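Local coordinates for LPXTG cell wall surface protein (Streptococcus gordonii, PDB 4IGB), which is a peptidoglycan-anchored surface protein that probably mediates adhesion, represented here by its N-terminal N1 and N2 domains, at residues B[117-122]-B[203-208]; B[311-316]-B[407-412]. All coordinates share one frame; numbering follows the deposited sequence.

Contact 1: residues B[117-122]-B[203-208]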
ATOM      1  N   HIS B 117     -24.253  -1.722  14.283  1.00 25.04           N
ATOM      2  CA  HIS B 117     -25.345  -0.776  14.461  1.00 21.31           C
ATOM      3  C   HIS B 117     -26.683  -1.463  14.221  1.00 27.13           C
ATOM      4  O   HIS B 117     -27.020  -1.825  13.092  1.00 24.65           O
ATOM      5  CB  HIS B 117     -25.195   0.418  13.505  1.00 24.91           C
ATOM      6  CG  HIS B 117     -24.029   1.303  13.826  1.00 35.68           C
ATOM      7  ND1 HIS B 117     -24.135   2.407  14.646  1.00 36.78           N
ATOM      8  CD2 HIS B 117     -22.727   1.234  13.456  1.00 28.55           C
ATOM      9  CE1 HIS B 117     -22.953   2.987  14.757  1.00 31.09           C
ATOM     10  NE2 HIS B 117     -22.081   2.292  14.048  1.00 30.94           N
ATOM     11  N   TYR B 118     -27.441  -1.654  15.294  1.00 28.50           N
ATOM     12  CA  TYR B 118     -28.759  -2.271  15.197  1.00 27.87           C
ATOM     13  C   TYR B 118     -29.669  -1.493  14.230  1.00 26.08           C
ATOM     14  O   TYR B 118     -29.782  -0.268  14.316  1.00 29.35           O
ATOM     15  CB  TYR B 118     -29.396  -2.368  16.585  1.00 28.52           C
ATOM     16  CG  TYR B 118     -30.670  -3.184  16.611  1.00 36.13           C
ATOM     17  CD1 TYR B 118     -30.651  -4.542  16.289  1.00 33.66           C
ATOM     18  CD2 TYR B 118     -31.884  -2.608  16.963  1.00 33.19           C
ATOM     19  CE1 TYR B 118     -31.805  -5.302  16.313  1.00 36.50           C
ATOM     20  CE2 TYR B 118     -33.050  -3.365  16.993  1.00 33.38           C
ATOM     21  CZ  TYR B 118     -32.999  -4.709  16.666  1.00 36.37           C
ATOM     22  OH  TYR B 118     -34.141  -5.466  16.687  1.00 42.00           O
ATOM     23  N   LEU B 119     -30.306  -2.204  13.304  1.00 26.93           N
ATOM     24  CA  LEU B 119     -31.088  -1.557  12.253  1.00 24.44           C
ATOM     25  C   LEU B 119     -32.509  -1.150  12.674  1.00 30.66           C
ATOM     26  O   LEU B 119     -33.168  -0.399  11.969  1.00 34.24           O
ATOM     27  CB  LEU B 119     -31.152  -2.447  11.020  1.00 28.53           C
ATOM     28  CG  LEU B 119     -29.957  -2.368  10.069  1.00 30.83           C
ATOM     29  CD1 LEU B 119     -30.003  -3.530   9.095  1.00 29.74           C
ATOM     30  CD2 LEU B 119     -29.951  -1.032   9.329  1.00 20.97           C
ATOM     31  N   ASN B 120     -32.982  -1.642  13.811  1.00 30.22           N
ATOM     32  CA  ASN B 120     -34.306  -1.241  14.293  1.00 41.14           C
ATOM     33  C   ASN B 120     -35.413  -1.389  13.247  1.00 33.29           C
ATOM     34  O   ASN B 120     -36.141  -0.445  12.950  1.00 35.17           O
ATOM     35  CB  ASN B 120     -34.268   0.200  14.805  1.00 40.49           C
ATOM     36  CG  ASN B 120     -33.863   0.283  16.255  1.00 60.48           C
ATOM     37  OD1 ASN B 120     -32.789   0.792  16.591  1.00 58.81           O
ATOM     38  ND2 ASN B 120     -34.725  -0.224  17.132  1.00 61.73           N
ATOM     39  N   THR B 121     -35.519  -2.582  12.682  1.00 36.74           N
ATOM     40  CA  THR B 121     -36.554  -2.872  11.708  1.00 35.23           C
ATOM     41  C   THR B 121     -37.185  -4.192  12.090  1.00 38.95           C
ATOM     42  O   THR B 121     -36.663  -4.908  12.946  1.00 34.01           O
ATOM     43  CB  THR B 121     -35.976  -2.998  10.301  1.00 34.69           C
ATOM     44  OG1 THR B 121     -34.984  -4.030  10.286  1.00 35.49           O
ATOM     45  CG2 THR B 121     -35.349  -1.686   9.868  1.00 36.68           C
ATOM     46  N   ALA B 122     -38.308  -4.518  11.456  1.00 42.34           N
ATOM     47  CA  ALA B 122     -38.947  -5.803  11.695  1.00 42.04           C
ATOM     48  C   ALA B 122     -37.972  -6.927  11.346  1.00 34.38           C
ATOM     49  O   ALA B 122     -37.853  -7.895  12.086  1.00 34.42           O
ATOM     50  CB  ALA B 122     -40.236  -5.930  10.881  1.00 35.78           C
ATOM     51  N   ASP B 203     -29.075   1.477   0.547  1.00 31.99           N
ATOM     52  CA  ASP B 203     -30.303   0.739   0.838  1.00 30.13           C
ATOM     53  C   ASP B 203     -31.481   1.681   1.095  1.00 30.69           C
ATOM     54  O   ASP B 203     -31.345   2.900   0.977  1.00 25.59           O
ATOM     55  CB  ASP B 203     -30.111  -0.258   1.994  1.00 26.75           C
ATOM     56  CG  ASP B 203     -29.864   0.416   3.341  1.00 29.14           C
ATOM     57  OD1 ASP B 203     -30.034   1.651   3.444  1.00 28.98           O
ATOM     58  OD2 ASP B 203     -29.510  -0.307   4.309  1.00 25.27           O
ATOM     59  N   ALA B 204     -32.634   1.118   1.444  1.00 35.86           N
ATOM     60  CA  ALA B 204     -33.818   1.937   1.734  1.00 39.93           C
ATOM     61  C   ALA B 204     -33.797   2.556   3.135  1.00 38.83           C
ATOM     62  O   ALA B 204     -34.721   3.271   3.508  1.00 44.02           O
ATOM     63  CB  ALA B 204     -35.100   1.131   1.523  1.00 37.64           C
ATOM     64  N   ASN B 205     -32.753   2.280   3.916  1.00 33.75           N
ATOM     65  CA  ASN B 205     -32.591   2.939   5.210  1.00 32.95           C
ATOM     66  C   ASN B 205     -31.800   4.220   4.992  1.00 38.26           C
ATOM     67  O   ASN B 205     -31.419   4.911   5.943  1.00 42.45           O
ATOM     68  CB  ASN B 205     -31.844   2.042   6.196  1.00 39.56           C
ATOM     69  CG  ASN B 205     -32.399   0.631   6.246  1.00 48.08           C
ATOM     70  OD1 ASN B 205     -33.544   0.424   6.651  1.00 36.99           O
ATOM     71  ND2 ASN B 205     -31.594  -0.346   5.832  1.00 35.57           N
ATOM     72  N   ASN B 206     -31.567   4.515   3.716  1.00 36.79           N
ATOM     73  CA  ASN B 206     -30.642   5.559   3.281  1.00 43.02           C
ATOM     74  C   ASN B 206     -29.261   5.454   3.924  1.00 39.65           C
ATOM     75  O   ASN B 206     -28.573   6.458   4.123  1.00 36.69           O
ATOM     76  CB  ASN B 206     -31.225   6.955   3.487  1.00 48.68           C
ATOM     77  CG  ASN B 206     -30.683   7.959   2.484  1.00 49.95           C
ATOM     78  OD1 ASN B 206     -30.458   7.628   1.315  1.00 52.52           O
ATOM     79  ND2 ASN B 206     -30.455   9.187   2.938  1.00 48.53           N
ATOM     80  N   LEU B 207     -28.867   4.231   4.257  1.00 27.38           N
ATOM     81  CA  LEU B 207     -27.483   3.963   4.606  1.00 27.50           C
ATOM     82  C   LEU B 207     -26.701   3.900   3.309  1.00 22.94           C
ATOM     83  O   LEU B 207     -27.233   3.514   2.277  1.00 29.03           O
ATOM     84  CB  LEU B 207     -27.357   2.639   5.352  1.00 22.97           C
ATOM     85  CG  LEU B 207     -28.003   2.639   6.727  1.00 33.27           C
ATOM     86  CD1 LEU B 207     -28.034   1.230   7.304  1.00 25.53           C
ATOM     87  CD2 LEU B 207     -27.245   3.599   7.625  1.00 28.68           C
ATOM     88  N   LYS B 208     -25.434   4.268   3.357  1.00 23.83           N
ATOM     89  CA  LYS B 208     -24.620   4.278   2.154  1.00 19.48           C
ATOM     90  C   LYS B 208     -23.275   3.635   2.429  1.00 22.19           C
ATOM     91  O   LYS B 208     -22.636   3.913   3.438  1.00 20.34           O
ATOM     92  CB  LYS B 208     -24.416   5.715   1.682  1.00 26.48           C
ATOM     93  CG  LYS B 208     -25.724   6.473   1.453  1.00 36.37           C
ATOM     94  CD  LYS B 208     -25.508   7.978   1.417  1.00 41.11           C
ATOM     95  CE  LYS B 208     -26.817   8.713   1.106  1.00 47.95           C
ATOM     96  NZ  LYS B 208     -26.683  10.193   1.270  1.00 50.36           N
TER

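Contact 2: residues B[311-316]-B[407-412]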
ATOM      1  N   VAL B 311      38.005   4.989  -7.254  1.00 32.43           N
ATOM      2  CA  VAL B 311      36.914   4.034  -7.319  1.00 22.25           C
ATOM      3  C   VAL B 311      35.719   4.774  -7.911  1.00 27.78           C
ATOM      4  O   VAL B 311      35.368   5.875  -7.478  1.00 25.71           O
ATOM      5  CB  VAL B 311      36.593   3.354  -5.958  1.00 36.71           C
ATOM      6  CG1 VAL B 311      37.831   3.300  -5.061  1.00 32.54           C
ATOM      7  CG2 VAL B 311      35.460   4.053  -5.256  1.00 40.70           C
ATOM      8  N   THR B 312      35.128   4.174  -8.937  1.00 23.30           N
ATOM      9  CA  THR B 312      34.116   4.839  -9.730  1.00 17.21           C
ATOM     10  C   THR B 312      32.830   4.048  -9.676  1.00 24.79           C
ATOM     11  O   THR B 312      32.828   2.847  -9.940  1.00 29.52           O
ATOM     12  CB  THR B 312      34.575   4.945 -11.199  1.00 29.71           C
ATOM     13  OG1 THR B 312      35.856   5.576 -11.239  1.00 27.00           O
ATOM     14  CG2 THR B 312      33.589   5.758 -12.023  1.00 24.36           C
ATOM     15  N   TYR B 313      31.738   4.729  -9.348  1.00 22.49           N
ATOM     16  CA  TYR B 313      30.439   4.092  -9.241  1.00 19.81           C
ATOM     17  C   TYR B 313      29.540   4.487 -10.405  1.00 22.47           C
ATOM     18  O   TYR B 313      29.376   5.663 -10.697  1.00 23.85           O
ATOM     19  CB  TYR B 313      29.774   4.471  -7.915  1.00 18.85           C
ATOM     20  CG  TYR B 313      30.513   3.962  -6.681  1.00 26.68           C
ATOM     21  CD1 TYR B 313      30.494   2.612  -6.343  1.00 27.05           C
ATOM     22  CD2 TYR B 313      31.214   4.829  -5.856  1.00 24.70           C
ATOM     23  CE1 TYR B 313      31.161   2.136  -5.220  1.00 25.56           C
ATOM     24  CE2 TYR B 313      31.891   4.360  -4.719  1.00 27.30           C
ATOM     25  CZ  TYR B 313      31.854   3.016  -4.412  1.00 25.84           C
ATOM     26  OH  TYR B 313      32.509   2.540  -3.299  1.00 24.16           O
ATOM     27  N   LYS B 314      28.967   3.494 -11.073  1.00 23.26           N
ATOM     28  CA  LYS B 314      28.006   3.752 -12.131  1.00 23.97           C
ATOM     29  C   LYS B 314      26.653   3.261 -11.672  1.00 19.28           C
ATOM     30  O   LYS B 314      26.479   2.079 -11.364  1.00 21.08           O
ATOM     31  CB  LYS B 314      28.402   3.035 -13.421  1.00 24.88           C
ATOM     32  CG  LYS B 314      27.536   3.392 -14.629  1.00 26.16           C
ATOM     33  CD  LYS B 314      28.000   2.620 -15.876  1.00 30.50           C
ATOM     34  CE  LYS B 314      27.119   2.901 -17.092  1.00 45.21           C
ATOM     35  NZ  LYS B 314      27.441   1.994 -18.240  1.00 47.78           N
ATOM     36  N   ALA B 315      25.695   4.173 -11.620  1.00 18.23           N
ATOM     37  CA  ALA B 315      24.350   3.810 -11.208  1.00 24.52           C
ATOM     38  C   ALA B 315      23.347   4.097 -12.307  1.00 19.99           C
ATOM     39  O   ALA B 315      23.283   5.206 -12.844  1.00 18.88           O
ATOM     40  CB  ALA B 315      23.963   4.546  -9.935  1.00 21.80           C
ATOM     41  N   THR B 316      22.550   3.089 -12.625  1.00 21.43           N
ATOM     42  CA  THR B 316      21.534   3.219 -13.656  1.00 23.00           C
ATOM     43  C   THR B 316      20.148   3.171 -13.041  1.00 20.82           C
ATOM     44  O   THR B 316      19.772   2.184 -12.409  1.00 20.85           O
ATOM     45  CB  THR B 316      21.674   2.089 -14.651  1.00 25.94           C
ATOM     46  OG1 THR B 316      23.000   2.123 -15.193  1.00 23.37           O
ATOM     47  CG2 THR B 316      20.630   2.211 -15.762  1.00 29.47           C
ATOM     48  N   GLU B 407      36.463  -3.895   6.447  1.00 63.07           N
ATOM     49  CA  GLU B 407      37.420  -4.341   5.440  1.00 53.52           C
ATOM     50  C   GLU B 407      37.051  -3.738   4.107  1.00 61.29           C
ATOM     51  O   GLU B 407      37.472  -2.625   3.790  1.00 68.38           O
ATOM     52  CB  GLU B 407      37.459  -5.866   5.322  1.00 50.14           C
ATOM     53  CG  GLU B 407      38.609  -6.409   4.455  1.00 52.30           C
ATOM     54  CD  GLU B 407      38.410  -6.188   2.945  1.00 71.11           C
ATOM     55  OE1 GLU B 407      37.941  -7.112   2.240  1.00 75.81           O
ATOM     56  OE2 GLU B 407      38.739  -5.090   2.454  1.00 59.87           O
ATOM     57  N   LYS B 408      36.255  -4.480   3.337  1.00 51.71           N
ATOM     58  CA  LYS B 408      35.887  -4.101   1.975  1.00 44.98           C
ATOM     59  C   LYS B 408      35.107  -2.796   1.978  1.00 33.54           C
ATOM     60  O   LYS B 408      34.463  -2.452   2.963  1.00 31.86           O
ATOM     61  CB  LYS B 408      35.054  -5.208   1.324  1.00 39.55           C
ATOM     62  CG  LYS B 408      33.778  -5.507   2.085  1.00 50.52           C
ATOM     63  CD  LYS B 408      33.126  -6.811   1.645  1.00 64.81           C
ATOM     64  CE  LYS B 408      31.888  -7.120   2.506  1.00 65.62           C
ATOM     65  NZ  LYS B 408      30.614  -7.189   1.714  1.00 48.86           N
ATOM     66  N   ILE B 409      35.182  -2.056   0.882  1.00 29.60           N
ATOM     67  CA  ILE B 409      34.396  -0.844   0.787  1.00 33.14           C
ATOM     68  C   ILE B 409      33.100  -1.191   0.088  1.00 28.19           C
ATOM     69  O   ILE B 409      33.113  -1.646  -1.057  1.00 34.55           O
ATOM     70  CB  ILE B 409      35.124   0.268   0.030  1.00 33.49           C
ATOM     71  CG1 ILE B 409      36.396   0.670   0.775  1.00 28.73           C
ATOM     72  CG2 ILE B 409      34.207   1.471  -0.138  1.00 25.61           C
ATOM     73  CD1 ILE B 409      37.362   1.471  -0.071  1.00 27.61           C
ATOM     74  N   ASP B 410      31.992  -1.000   0.800  1.00 30.16           N
ATOM     75  CA  ASP B 410      30.648  -1.252   0.281  1.00 28.83           C
ATOM     76  C   ASP B 410      30.012   0.031  -0.225  1.00 37.79           C
ATOM     77  O   ASP B 410      30.399   1.135   0.175  1.00 21.52           O
ATOM     78  CB  ASP B 410      29.754  -1.851   1.377  1.00 31.27           C
ATOM     79  CG  ASP B 410      30.167  -3.259   1.754  1.00 44.46           C
ATOM     80  OD1 ASP B 410      30.694  -3.973   0.872  1.00 40.46           O
ATOM     81  OD2 ASP B 410      29.974  -3.652   2.924  1.00 43.13           O
ATOM     82  N   ASN B 411      29.017  -0.115  -1.096  1.00 21.84           N
ATOM     83  CA  ASN B 411      28.262   1.037  -1.560  1.00 21.44           C
ATOM     84  C   ASN B 411      26.853   0.640  -2.020  1.00 22.73           C
ATOM     85  O   ASN B 411      26.645  -0.444  -2.574  1.00 24.33           O
ATOM     86  CB  ASN B 411      29.033   1.751  -2.667  1.00 21.98           C
ATOM     87  CG  ASN B 411      28.350   3.021  -3.127  1.00 28.06           C
ATOM     88  OD1 ASN B 411      27.748   3.053  -4.196  1.00 17.80           O
ATOM     89  ND2 ASN B 411      28.427   4.074  -2.311  1.00 21.30           N
ATOM     90  N   THR B 412      25.894   1.518  -1.754  1.00 20.83           N
ATOM     91  CA  THR B 412      24.504   1.331  -2.160  1.00 22.74           C
ATOM     92  C   THR B 412      23.961   2.707  -2.517  1.00 23.63           C
ATOM     93  O   THR B 412      24.290   3.700  -1.860  1.00 23.86           O
ATOM     94  CB  THR B 412      23.660   0.689  -1.022  1.00 23.65           C
ATOM     95  OG1 THR B 412      24.067  -0.671  -0.846  1.00 32.28           O
ATOM     96  CG2 THR B 412      22.154   0.703  -1.341  1.00 23.45           C
TER
HETATM   97  O   HOH W   1      31.202   3.646  -0.589  1.00 24.56           O
HETATM   98  O   HOH W   2      33.052   0.068  -3.574  1.00 25.87           O

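Contact 1: residues B[117-122]-B[203-208]
The carboxamide of Asn-205 offers one face to the 117-122 segment: CD2 of Leu-119 stands almost directly above its ND2, 3.9 Å away, and CG2 of Thr-121 hangs over the same face beyond the OD1 end, at a looser 4.2 Å. The amide of Asn-205 and the carboxylate of Asp-203 belong to a tight loop motif, a type I turn from Asp-203 to Asn-206 whose first residue also forms an Asx turn. The carboxylate of Asp-203 is gripped on both faces at OD1. Asn-205 N comes from above the plane, 68° out of it (2.8 Å from N to Asp-203 OD1), whereas Leu-207 N approaches from the opposite face on the syn side, only 27° out (2.9 Å from N to Asp-203 OD1). OD2 accepts from Glu-277 N; with CG beside its own backbone N (chi1 -48°), Asn-205 brings ND2 to the same carboxylate, where it bonds OD2 weakly. The partner segment leaves strand 103-118 and enters helix 122-129, where Thr-121 is the N-cap and its OG1 takes the backbone N of Ala-124. The contact thus joins this strand-to-helix turn to the loop that also carries Asp-198 and Asp-200 of the sodium site. No hydrogen bond crosses it, and 119 Å² is buried in all. Leu-119 and Leu-207 both rest on Trp-171 of strand 170-182 and meet each other through single methyl groups, Leu-119 CD2 lying 3.6 Å from Leu-207 CD1.

Contact 2: residues B[311-316]-B[407-412]
Tyr-313 and Asn-411 stack across the interior of the N2 domain, a beta-sandwich-like fold, with ring and amide planes 26° apart. The tyrosine ring, its CG beside the backbone N, reaches toward 407-412 and presents one face to the asparagine. In Asn-411, CG lies anti to the backbone N (chi1 -176°), and the amide lies over the ring. Asn-411 CB packs closely on Tyr-313 CE1, 3.3 Å away, while OD1 sits over the rim, 3.5 Å from Tyr-313 CD1. That oxygen is also held by Gln-337 NE2, which helps to fix the amide's rotation. Ile-409 comes at about a right angle to the tyrosine, its CG2 branch 3.7 Å from Tyr-313 OH. No direct hydrogen bond links the segments; the buried hydroxyl is instead tied in by water. One water lies 3.2 Å from Tyr-313 OH, donates to Asp-410 O at 2.7 Å, and accepts from Asn-411 ND2. A second donates to Ile-409 O; its very short approach to the hydroxyl is doubtful in detail. The short strand axes run nearly parallel, at 21° and 10.4 Å apart, so these strands face each other without pairing. Strand 310-317 lies between 295-304 and 389-397, strand 409-417 pairs with 333-338 and 427-432, and Leu-343 of strand 343-352 touches both Tyr-313 and Ile-409.

Contact 1 and contact 2 follow one another along the chain, the first closing before the second opens, and each stays within its own domain: the N-terminal domain for contact 1, N2 for contact 2. Their centres are 63 Å apart and their nearest atoms about 45 Å, on opposite sides of the chain's centre, and they share no sheet. The strand of contact 1 belongs to the large antiparallel sheet that includes 84-100 and 170-182, whereas both strands of contact 2 belong to the mixed sheet system of N2. One is a surface contact between loops, the other a buried one between strands, consistent with an elongated region of two domains, each with its own sheets and its own contact.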